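N-acetyltransferase domain-containing protein (Pyrococcus horikoshii, PDB 1WWZ) binds acetyl coenzyme A and is probably an acyltransferase of the GNAT family, although its substrate is not known. Local coordinates at residues G68-D73 / R104-T109; I6-K11 / G56-K61. All blocks are in the same frame, centred on the assembly; numbering follows the deposited sequence.

Contact 1: residues G68-D73 / R104-T109; sequences GFIVCD and RKLLIT. With ACO (acetyl coenzyme *a), chain C.
I70 and L106 carry this contact, in which helix 102-115 of the GNAT fold lies on its mixed beta sheet, here over strand 65-78. The helix and strand segments run nearly parallel, 20° between axes 8.4 Å apart, and the two side chains pass in opposite senses. I70 has CG1 anti to its backbone N (chi1 -173°), while its other branch, CG2, meets L106 CD2 at 3.9 Å and also faces the L106 carbonyl O. Beyond CG1, the CD1 methyl of I70 reaches the neighbouring residue of the helix, 4.2 Å from L107 CA. The leucine divides its two methyls: CD2 is given to I70, and CD1 lies against the backbone of G68 and F69, where the glycine has no side chain to intervene. Every touching residue is buried, and I70 also packs on F91, a residue of the acetyl-CoA site. The same helix segment begins at that site, for the backbone N of R104 donates to O2A of acetyl-CoA at 2.8 Å with an N-H...O angle of 157°, while its NH1 binds the K138 carbonyl of the second subunit. Away from the ligand, L106 CD1 lies 3.5 Å from F69 N.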
ATOM      1  N   GLY A  68     -10.712  -8.568  -8.225  1.00 18.89           N
ATOM      2  CA  GLY A  68     -11.128  -7.301  -7.657  1.00 16.91           C
ATOM      3  C   GLY A  68     -10.579  -6.148  -8.472  1.00 17.05           C
ATOM      4  O   GLY A  68      -9.662  -6.335  -9.269  1.00 16.43           O
ATOM      5  N   PHE A  69     -11.148  -4.962  -8.298  1.00 16.01           N
ATOM      6  CA  PHE A  69     -10.658  -3.805  -9.027  1.00 16.11           C
ATOM      7  C   PHE A  69     -11.074  -2.501  -8.383  1.00 14.74           C
ATOM      8  O   PHE A  69     -11.982  -2.458  -7.552  1.00 14.66           O
ATOM      9  CB  PHE A  69     -11.100  -3.861 -10.507  1.00 16.53           C
ATOM     10  CG  PHE A  69     -12.576  -3.654 -10.735  1.00 17.90           C
ATOM     11  CD1 PHE A  69     -13.080  -2.387 -11.014  1.00 19.85           C
ATOM     12  CD2 PHE A  69     -13.457  -4.735 -10.726  1.00 20.11           C
ATOM     13  CE1 PHE A  69     -14.439  -2.197 -11.289  1.00 18.92           C
ATOM     14  CE2 PHE A  69     -14.818  -4.558 -10.999  1.00 19.43           C
ATOM     15  CZ  PHE A  69     -15.309  -3.288 -11.281  1.00 20.61           C
ATOM     16  N   ILE A  70     -10.371  -1.438  -8.743  1.00 15.07           N
ATOM     17  CA  ILE A  70     -10.668  -0.119  -8.216  1.00 15.01           C
ATOM     18  C   ILE A  70     -10.438   0.858  -9.358  1.00 14.23           C
ATOM     19  O   ILE A  70      -9.516   0.686 -10.158  1.00 15.74           O
ATOM     20  CB  ILE A  70      -9.774   0.208  -6.980  1.00 14.52           C
ATOM     21  CG1 ILE A  70     -10.224   1.525  -6.345  1.00 13.81           C
ATOM     22  CG2 ILE A  70      -8.298   0.250  -7.376  1.00 14.35           C
ATOM     23  CD1 ILE A  70      -9.624   1.765  -4.953  1.00 17.03           C
ATOM     24  N   VAL A  71     -11.302   1.860  -9.451  1.00 13.86           N
ATOM     25  CA  VAL A  71     -11.219   2.856 -10.511  1.00 15.05           C
ATOM     26  C   VAL A  71     -10.838   4.189  -9.896  1.00 13.77           C
ATOM     27  O   VAL A  71     -11.613   4.770  -9.144  1.00 14.01           O
ATOM     28  CB  VAL A  71     -12.572   2.982 -11.232  1.00 15.81           C
ATOM     29  CG1 VAL A  71     -12.492   4.030 -12.334  1.00 16.64           C
ATOM     30  CG2 VAL A  71     -12.965   1.625 -11.807  1.00 16.19           C
ATOM     31  N   CYS A  72      -9.636   4.654 -10.228  1.00 14.92           N
ATOM     32  CA  CYS A  72      -9.090   5.900  -9.693  1.00 15.58           C
ATOM     33  C   CYS A  72      -9.044   6.986 -10.762  1.00 15.86           C
ATOM     34  O   CYS A  72      -8.422   6.809 -11.806  1.00 18.18           O
ATOM     35  CB  CYS A  72      -7.685   5.634  -9.160  1.00 15.97           C
ATOM     36  SG  CYS A  72      -7.556   4.064  -8.255  1.00 19.64           S
ATOM     37  N   ASP A  73      -9.695   8.112 -10.489  1.00 15.13           N
ATOM     38  CA  ASP A  73      -9.756   9.224 -11.436  1.00 15.84           C
ATOM     39  C   ASP A  73      -8.926  10.408 -10.945  1.00 15.58           C
ATOM     40  O   ASP A  73      -9.300  11.065  -9.980  1.00 15.79           O
ATOM     41  CB  ASP A  73     -11.213   9.665 -11.603  1.00 16.54           C
ATOM     42  CG  ASP A  73     -11.432  10.521 -12.837  1.00 18.75           C
ATOM     43  OD1 ASP A  73     -10.481  11.208 -13.268  1.00 18.78           O
ATOM     44  OD2 ASP A  73     -12.564  10.512 -13.366  1.00 17.05           O
ATOM     45  N   ARG A 104      -7.619  -3.886   0.608  1.00 17.20           N
ATOM     46  CA  ARG A 104      -6.619  -3.023   1.211  1.00 17.33           C
ATOM     47  C   ARG A 104      -5.502  -2.737   0.208  1.00 16.45           C
ATOM     48  O   ARG A 104      -5.060  -1.600   0.078  1.00 16.67           O
ATOM     49  CB  ARG A 104      -6.039  -3.695   2.460  1.00 19.45           C
ATOM     50  CG  ARG A 104      -5.031  -2.862   3.226  1.00 21.82           C
ATOM     51  CD  ARG A 104      -4.412  -3.684   4.352  1.00 22.95           C
ATOM     52  NE  ARG A 104      -5.385  -4.068   5.373  1.00 25.81           N
ATOM     53  CZ  ARG A 104      -5.847  -3.252   6.315  1.00 25.74           C
ATOM     54  NH1 ARG A 104      -5.429  -1.994   6.375  1.00 27.49           N
ATOM     55  NH2 ARG A 104      -6.720  -3.695   7.207  1.00 29.31           N
ATOM     56  N   LYS A 105      -5.048  -3.769  -0.500  1.00 16.17           N
ATOM     57  CA  LYS A 105      -3.976  -3.597  -1.481  1.00 17.20           C
ATOM     58  C   LYS A 105      -4.399  -2.668  -2.611  1.00 17.13           C
ATOM     59  O   LYS A 105      -3.626  -1.818  -3.063  1.00 16.44           O
ATOM     60  CB  LYS A 105      -3.555  -4.945  -2.062  1.00 17.78           C
ATOM     61  CG  LYS A 105      -2.988  -5.912  -1.033  1.00 22.44           C
ATOM     62  CD  LYS A 105      -2.550  -7.217  -1.684  1.00 25.70           C
ATOM     63  CE  LYS A 105      -1.328  -7.017  -2.568  1.00 26.54           C
ATOM     64  NZ  LYS A 105      -0.146  -6.588  -1.768  1.00 27.75           N
ATOM     65  N   LEU A 106      -5.635  -2.831  -3.063  1.00 15.46           N
ATOM     66  CA  LEU A 106      -6.148  -1.991  -4.131  1.00 16.07           C
ATOM     67  C   LEU A 106      -6.276  -0.545  -3.667  1.00 15.93           C
ATOM     68  O   LEU A 106      -5.957   0.373  -4.417  1.00 15.47           O
ATOM     69  CB  LEU A 106      -7.505  -2.519  -4.614  1.00 15.33           C
ATOM     70  CG  LEU A 106      -7.459  -3.760  -5.518  1.00 16.59           C
ATOM     71  CD1 LEU A 106      -8.857  -4.325  -5.682  1.00 15.77           C
ATOM     72  CD2 LEU A 106      -6.862  -3.395  -6.879  1.00 16.87           C
ATOM     73  N   LEU A 107      -6.729  -0.340  -2.429  1.00 15.23           N
ATOM     74  CA  LEU A 107      -6.893   1.017  -1.911  1.00 14.75           C
ATOM     75  C   LEU A 107      -5.550   1.720  -1.749  1.00 15.36           C
ATOM     76  O   LEU A 107      -5.411   2.896  -2.090  1.00 15.62           O
ATOM     77  CB  LEU A 107      -7.660   0.996  -0.583  1.00 15.74           C
ATOM     78  CG  LEU A 107      -8.065   2.350   0.017  1.00 17.51           C
ATOM     79  CD1 LEU A 107      -8.820   3.185  -1.018  1.00 17.02           C
ATOM     80  CD2 LEU A 107      -8.935   2.116   1.246  1.00 17.67           C
ATOM     81  N   ILE A 108      -4.559   1.000  -1.232  1.00 13.74           N
ATOM     82  CA  ILE A 108      -3.226   1.567  -1.065  1.00 14.52           C
ATOM     83  C   ILE A 108      -2.671   1.955  -2.439  1.00 13.96           C
ATOM     84  O   ILE A 108      -2.071   3.017  -2.601  1.00 14.52           O
ATOM     85  CB  ILE A 108      -2.281   0.552  -0.378  1.00 14.19           C
ATOM     86  CG1 ILE A 108      -2.697   0.398   1.091  1.00 14.62           C
ATOM     87  CG2 ILE A 108      -0.828   1.010  -0.495  1.00 14.28           C
ATOM     88  CD1 ILE A 108      -1.940  -0.692   1.850  1.00 16.20           C
ATOM     89  N   THR A 109      -2.889   1.092  -3.427  1.00 14.35           N
ATOM     90  CA  THR A 109      -2.434   1.355  -4.786  1.00 16.00           C
ATOM     91  C   THR A 109      -3.108   2.625  -5.293  1.00 15.65           C
ATOM     92  O   THR A 109      -2.472   3.475  -5.921  1.00 16.04           O
ATOM     93  CB  THR A 109      -2.794   0.186  -5.722  1.00 16.62           C
ATOM     94  OG1 THR A 109      -2.105  -0.992  -5.291  1.00 17.43           O
ATOM     95  CG2 THR A 109      -2.394   0.499  -7.161  1.00 18.11           C
TER
HETATM   96  N1A ACO C1001     -17.099  -4.920   8.248  1.00 47.04           N
HETATM   97  C2A ACO C1001     -16.175  -4.283   8.970  1.00 46.29           C
HETATM   98  N3A ACO C1001     -14.960  -3.846   8.525  1.00 46.43           N
HETATM   99  C4A ACO C1001     -14.738  -4.137   7.169  1.00 46.35           C
HETATM  100  C5A ACO C1001     -15.639  -4.798   6.358  1.00 46.76           C
HETATM  101  C6A ACO C1001     -16.898  -5.214   6.957  1.00 46.92           C
HETATM  102  N6A ACO C1001     -17.829  -5.875   6.261  1.00 47.41           N
HETATM  103  N7A ACO C1001     -15.119  -4.941   5.077  1.00 46.48           N
HETATM  104  C8A ACO C1001     -13.949  -4.367   5.141  1.00 46.23           C
HETATM  105  N9A ACO C1001     -13.639  -3.842   6.392  1.00 45.20           N
HETATM  106  C1B ACO C1001     -12.441  -3.148   6.835  1.00 44.31           C
HETATM  107  C2B ACO C1001     -11.596  -3.921   7.861  1.00 44.05           C
HETATM  108  O2B ACO C1001     -10.889  -2.939   8.646  1.00 43.93           O
HETATM  109  C3B ACO C1001     -10.734  -4.841   6.955  1.00 43.32           C
HETATM  110  O3B ACO C1001      -9.531  -5.129   7.694  1.00 44.49           O
HETATM  111  P3B ACO C1001      -9.281  -6.392   8.659  1.00 45.57           P
HETATM  112  O7A ACO C1001     -10.301  -6.219   9.744  1.00 44.86           O
HETATM  113  O8A ACO C1001      -7.920  -6.232   9.146  1.00 46.32           O
HETATM  114  O9A ACO C1001      -9.482  -7.604   7.835  1.00 45.29           O
HETATM  115  C4B ACO C1001     -10.439  -3.951   5.776  1.00 41.68           C
HETATM  116  O4B ACO C1001     -11.501  -2.957   5.809  1.00 43.34           O
HETATM  117  C5B ACO C1001     -10.586  -4.600   4.416  1.00 37.98           C
HETATM  118  O5B ACO C1001      -9.979  -5.876   4.313  1.00 31.93           O
HETATM  119  P1A ACO C1001      -9.884  -6.556   2.879  1.00 27.94           P
HETATM  120  O1A ACO C1001      -9.830  -8.003   3.083  1.00 27.26           O
HETATM  121  O2A ACO C1001      -8.732  -5.915   2.130  1.00 29.75           O
HETATM  122  O3A ACO C1001     -11.389  -6.233   2.311  1.00 29.32           O
HETATM  123  P2A ACO C1001     -11.974  -6.608   0.930  1.00 24.55           P
HETATM  124  O4A ACO C1001     -13.191  -7.376   1.256  1.00 28.82           O
HETATM  125  O5A ACO C1001     -10.899  -7.291   0.159  1.00 23.23           O
HETATM  126  O6A ACO C1001     -12.333  -5.271   0.220  1.00 24.11           O
HETATM  127  CBP ACO C1001     -14.425  -4.002  -0.291  1.00 21.66           C
HETATM  128  CCP ACO C1001     -13.341  -4.285   0.722  1.00 22.69           C
HETATM  129  CDP ACO C1001     -15.328  -2.882   0.327  1.00 21.28           C
HETATM  130  CEP ACO C1001     -13.794  -3.546  -1.626  1.00 20.22           C
HETATM  131  CAP ACO C1001     -15.231  -5.338  -0.520  1.00 19.66           C
HETATM  132  OAP ACO C1001     -15.839  -5.732   0.707  1.00 20.02           O
HETATM  133  C9P ACO C1001     -16.366  -5.265  -1.575  1.00 17.98           C
HETATM  134  O9P ACO C1001     -16.169  -5.554  -2.748  1.00 16.89           O
HETATM  135  N8P ACO C1001     -17.593  -4.849  -1.125  1.00 19.22           N
HETATM  136  C7P ACO C1001     -18.793  -4.709  -1.987  1.00 19.67           C
HETATM  137  C6P ACO C1001     -18.737  -3.507  -2.951  1.00 22.22           C
HETATM  138  C5P ACO C1001     -18.607  -2.189  -2.229  1.00 24.16           C
HETATM  139  O5P ACO C1001     -19.337  -1.916  -1.242  1.00 24.75           O
HETATM  140  N4P ACO C1001     -17.716  -1.309  -2.659  1.00 25.13           N
HETATM  141  C3P ACO C1001     -17.312   0.041  -2.249  1.00 27.64           C
HETATM  142  C2P ACO C1001     -18.357   0.969  -2.876  1.00 30.76           C
HETATM  143  S1P ACO C1001     -17.869   2.724  -2.433  1.00 34.17           S
HETATM  144  C   ACO C1001     -17.146   3.136  -3.718  1.00 35.60           C
HETATM  145  O   ACO C1001     -16.939   2.436  -4.815  1.00 37.41           O
HETATM  146  CH3 ACO C1001     -16.417   4.564  -4.104  1.00 34.99           C

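Contact 2: residues I6-K11 / G56-K61; sequences IEKLKK and GFFVAK
E7 and V59 form the central, hydrogen-bonded pair of an antiparallel strand pairing that joins strand 5-8, outermost in this chain, to strand 57-62 of the mixed GNAT sheet. Three backbone bonds hold the pairing: E7 N to V59 O, V59 N to E7 O, and L9 N to F57 O. The last, 2.8 Å long and almost straight at 177°, continues the pairing to L9, just past the end of strand 5-8. I6 with A60 and K8 with F58 are the flanking non-hydrogen-bonded pairs.

Apolar contacts occupy both faces of the sheet. On the face of I6, K8, F58 and A60, the CD1 methyl of I6 lies 3.6 Å from A60 CB. The aliphatic chain of K8 is extended beyond CG and runs obliquely past the F58 ring, CG close to F58 CE1 and CE 3.7 Å from F58 CZ; its NZ continues to a salt bridge with D55. Helix 102-115 packs on this face through T109 and F113. On the E7 and V59 face, L9 and F57 lie side by side, and L9 CD2 makes an off-centre CH-pi contact with the F57 ring, 4.2 Å from its centroid and 29° off the normal. L20 of helix 14-27 packs on L9, F57 and V59.

Charge adds a looser tie. K61 CD lies against the E7 carboxylate, 3.8 Å from E7 OE1; the salt bridge itself is long, with E7 OE1 3.9 Å from K61 NZ.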
ATOM      1  N   ILE A   6      -1.260  -6.680  -8.336  1.00 26.17           N
ATOM      2  CA  ILE A   6      -2.031  -5.484  -8.629  1.00 25.96           C
ATOM      3  C   ILE A   6      -1.421  -4.869  -9.883  1.00 26.48           C
ATOM      4  O   ILE A   6      -0.217  -4.622  -9.940  1.00 25.48           O
ATOM      5  CB  ILE A   6      -1.961  -4.449  -7.483  1.00 25.25           C
ATOM      6  CG1 ILE A   6      -2.421  -5.081  -6.164  1.00 25.58           C
ATOM      7  CG2 ILE A   6      -2.835  -3.248  -7.824  1.00 24.11           C
ATOM      8  CD1 ILE A   6      -3.851  -5.587  -6.178  1.00 25.18           C
ATOM      9  N   GLU A   7      -2.247  -4.633 -10.895  1.00 26.84           N
ATOM     10  CA  GLU A   7      -1.751  -4.047 -12.135  1.00 28.06           C
ATOM     11  C   GLU A   7      -2.789  -3.187 -12.835  1.00 27.44           C
ATOM     12  O   GLU A   7      -3.987  -3.329 -12.604  1.00 25.61           O
ATOM     13  CB  GLU A   7      -1.271  -5.154 -13.081  1.00 30.75           C
ATOM     14  CG  GLU A   7      -2.084  -6.440 -13.009  1.00 34.93           C
ATOM     15  CD  GLU A   7      -1.608  -7.492 -13.999  1.00 38.48           C
ATOM     16  OE1 GLU A   7      -2.068  -7.473 -15.162  1.00 40.01           O
ATOM     17  OE2 GLU A   7      -0.763  -8.332 -13.615  1.00 40.13           O
ATOM     18  N   LYS A   8      -2.319  -2.276 -13.680  1.00 26.85           N
ATOM     19  CA  LYS A   8      -3.218  -1.415 -14.432  1.00 28.08           C
ATOM     20  C   LYS A   8      -3.851  -2.231 -15.541  1.00 28.33           C
ATOM     21  O   LYS A   8      -3.173  -3.001 -16.220  1.00 28.36           O
ATOM     22  CB  LYS A   8      -2.463  -0.243 -15.059  1.00 29.71           C
ATOM     23  CG  LYS A   8      -2.370   0.992 -14.196  1.00 31.99           C
ATOM     24  CD  LYS A   8      -1.874   2.169 -15.015  1.00 32.53           C
ATOM     25  CE  LYS A   8      -1.831   3.441 -14.198  1.00 32.41           C
ATOM     26  NZ  LYS A   8      -1.450   4.605 -15.038  1.00 32.02           N
ATOM     27  N   LEU A   9      -5.155  -2.078 -15.713  1.00 27.35           N
ATOM     28  CA  LEU A   9      -5.851  -2.787 -16.770  1.00 27.33           C
ATOM     29  C   LEU A   9      -5.411  -2.129 -18.075  1.00 27.64           C
ATOM     30  O   LEU A   9      -5.733  -0.970 -18.324  1.00 27.56           O
ATOM     31  CB  LEU A   9      -7.361  -2.644 -16.595  1.00 25.87           C
ATOM     32  CG  LEU A   9      -8.225  -3.359 -17.632  1.00 25.82           C
ATOM     33  CD1 LEU A   9      -7.910  -4.848 -17.616  1.00 25.27           C
ATOM     34  CD2 LEU A   9      -9.696  -3.107 -17.325  1.00 24.11           C
ATOM     35  N   LYS A  10      -4.670  -2.865 -18.898  1.00 28.22           N
ATOM     36  CA  LYS A  10      -4.174  -2.334 -20.163  1.00 29.75           C
ATOM     37  C   LYS A  10      -5.261  -2.071 -21.194  1.00 30.12           C
ATOM     38  O   LYS A  10      -5.196  -1.089 -21.937  1.00 29.29           O
ATOM     39  CB  LYS A  10      -3.144  -3.288 -20.770  1.00 31.55           C
ATOM     40  CG  LYS A  10      -1.874  -3.410 -19.959  1.00 34.72           C
ATOM     41  CD  LYS A  10      -0.829  -4.242 -20.683  1.00 36.26           C
ATOM     42  CE  LYS A  10       0.362  -4.469 -19.775  1.00 38.46           C
ATOM     43  NZ  LYS A  10       0.696  -3.213 -19.041  1.00 39.75           N
ATOM     44  N   LYS A  11      -6.255  -2.947 -21.244  1.00 30.88           N
ATOM     45  CA  LYS A  11      -7.323  -2.786 -22.211  1.00 31.68           C
ATOM     46  C   LYS A  11      -8.627  -3.416 -21.749  1.00 30.83           C
ATOM     47  O   LYS A  11      -8.631  -4.421 -21.035  1.00 30.23           O
ATOM     48  CB  LYS A  11      -6.894  -3.389 -23.546  1.00 34.48           C
ATOM     49  CG  LYS A  11      -6.676  -4.897 -23.515  1.00 36.58           C
ATOM     50  CD  LYS A  11      -6.083  -5.396 -24.829  1.00 39.91           C
ATOM     51  CE  LYS A  11      -6.700  -4.669 -26.019  1.00 40.82           C
ATOM     52  NZ  LYS A  11      -6.437  -5.359 -27.305  1.00 42.93           N
ATOM     53  N   GLY A  56      -6.448   5.009 -14.454  1.00 21.51           N
ATOM     54  CA  GLY A  56      -6.376   4.631 -13.051  1.00 18.80           C
ATOM     55  C   GLY A  56      -7.227   3.419 -12.724  1.00 18.40           C
ATOM     56  O   GLY A  56      -7.715   3.269 -11.604  1.00 18.00           O
ATOM     57  N   PHE A  57      -7.404   2.553 -13.714  1.00 17.87           N
ATOM     58  CA  PHE A  57      -8.198   1.340 -13.562  1.00 18.57           C
ATOM     59  C   PHE A  57      -7.240   0.223 -13.147  1.00 19.65           C
ATOM     60  O   PHE A  57      -6.501  -0.313 -13.973  1.00 21.26           O
ATOM     61  CB  PHE A  57      -8.866   1.008 -14.902  1.00 22.40           C
ATOM     62  CG  PHE A  57     -10.182   0.299 -14.775  1.00 21.12           C
ATOM     63  CD1 PHE A  57     -11.358   0.924 -15.180  1.00 23.44           C
ATOM     64  CD2 PHE A  57     -10.247  -0.999 -14.286  1.00 22.75           C
ATOM     65  CE1 PHE A  57     -12.582   0.261 -15.103  1.00 22.96           C
ATOM     66  CE2 PHE A  57     -11.465  -1.671 -14.203  1.00 23.04           C
ATOM     67  CZ  PHE A  57     -12.636  -1.038 -14.615  1.00 22.37           C
ATOM     68  N   PHE A  58      -7.245  -0.111 -11.859  1.00 17.80           N
ATOM     69  CA  PHE A  58      -6.368  -1.146 -11.319  1.00 18.39           C
ATOM     70  C   PHE A  58      -7.131  -2.421 -11.000  1.00 18.90           C
ATOM     71  O   PHE A  58      -8.240  -2.372 -10.476  1.00 17.31           O
ATOM     72  CB  PHE A  58      -5.696  -0.648 -10.036  1.00 19.00           C
ATOM     73  CG  PHE A  58      -4.677   0.419 -10.267  1.00 19.21           C
ATOM     74  CD1 PHE A  58      -3.381   0.086 -10.642  1.00 19.67           C
ATOM     75  CD2 PHE A  58      -5.018   1.762 -10.139  1.00 18.58           C
ATOM     76  CE1 PHE A  58      -2.438   1.077 -10.890  1.00 19.03           C
ATOM     77  CE2 PHE A  58      -4.084   2.762 -10.385  1.00 20.03           C
ATOM     78  CZ  PHE A  58      -2.789   2.417 -10.762  1.00 19.10           C
ATOM     79  N   VAL A  59      -6.529  -3.563 -11.311  1.00 19.05           N
ATOM     80  CA  VAL A  59      -7.161  -4.840 -11.018  1.00 20.10           C
ATOM     81  C   VAL A  59      -6.266  -5.698 -10.137  1.00 21.02           C
ATOM     82  O   VAL A  59      -5.038  -5.632 -10.228  1.00 21.51           O
ATOM     83  CB  VAL A  59      -7.484  -5.634 -12.306  1.00 20.77           C
ATOM     84  CG1 VAL A  59      -8.537  -4.892 -13.125  1.00 20.75           C
ATOM     85  CG2 VAL A  59      -6.215  -5.851 -13.120  1.00 21.45           C
ATOM     86  N   ALA A  60      -6.892  -6.477  -9.260  1.00 20.81           N
ATOM     87  CA  ALA A  60      -6.171  -7.386  -8.383  1.00 22.60           C
ATOM     88  C   ALA A  60      -6.330  -8.745  -9.047  1.00 24.85           C
ATOM     89  O   ALA A  60      -7.436  -9.128  -9.428  1.00 23.94           O
ATOM     90  CB  ALA A  60      -6.795  -7.403  -6.987  1.00 20.07           C
ATOM     91  N   LYS A  61      -5.227  -9.467  -9.201  1.00 27.02           N
ATOM     92  CA  LYS A  61      -5.292 -10.770  -9.838  1.00 30.11           C
ATOM     93  C   LYS A  61      -4.613 -11.870  -9.045  1.00 30.81           C
ATOM     94  O   LYS A  61      -3.598 -11.654  -8.381  1.00 31.58           O
ATOM     95  CB  LYS A  61      -4.680 -10.698 -11.240  1.00 30.12           C
ATOM     96  CG  LYS A  61      -5.425  -9.775 -12.193  1.00 30.99           C
ATOM     97  CD  LYS A  61      -4.726  -9.669 -13.539  1.00 33.21           C
ATOM     98  CE  LYS A  61      -4.668 -11.009 -14.257  1.00 35.18           C
ATOM     99  NZ  LYS A  61      -3.955 -10.901 -15.561  1.00 37.30           N
TER

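How the contacts relate
The two contacts lie with their centres 9 Å apart and share one sheet and one helix. Along the chain both segments of contact 2 come before those of contact 1, and strands 57-62 and 65-78, consecutive in sequence, are neighbours in the one mixed sheet. Between them G68 O and A60 N lie 2.8 Å apart, a probable hydrogen bond, as is C72 N with G56 O at 2.7 Å. Helix 102-115 spans both: T109, on the helix segment of contact 1, packs against I6 of contact 2. Edge strand 5-8 is thereby linked through the sheet and the helix to the part of the fold that holds acetyl-CoA.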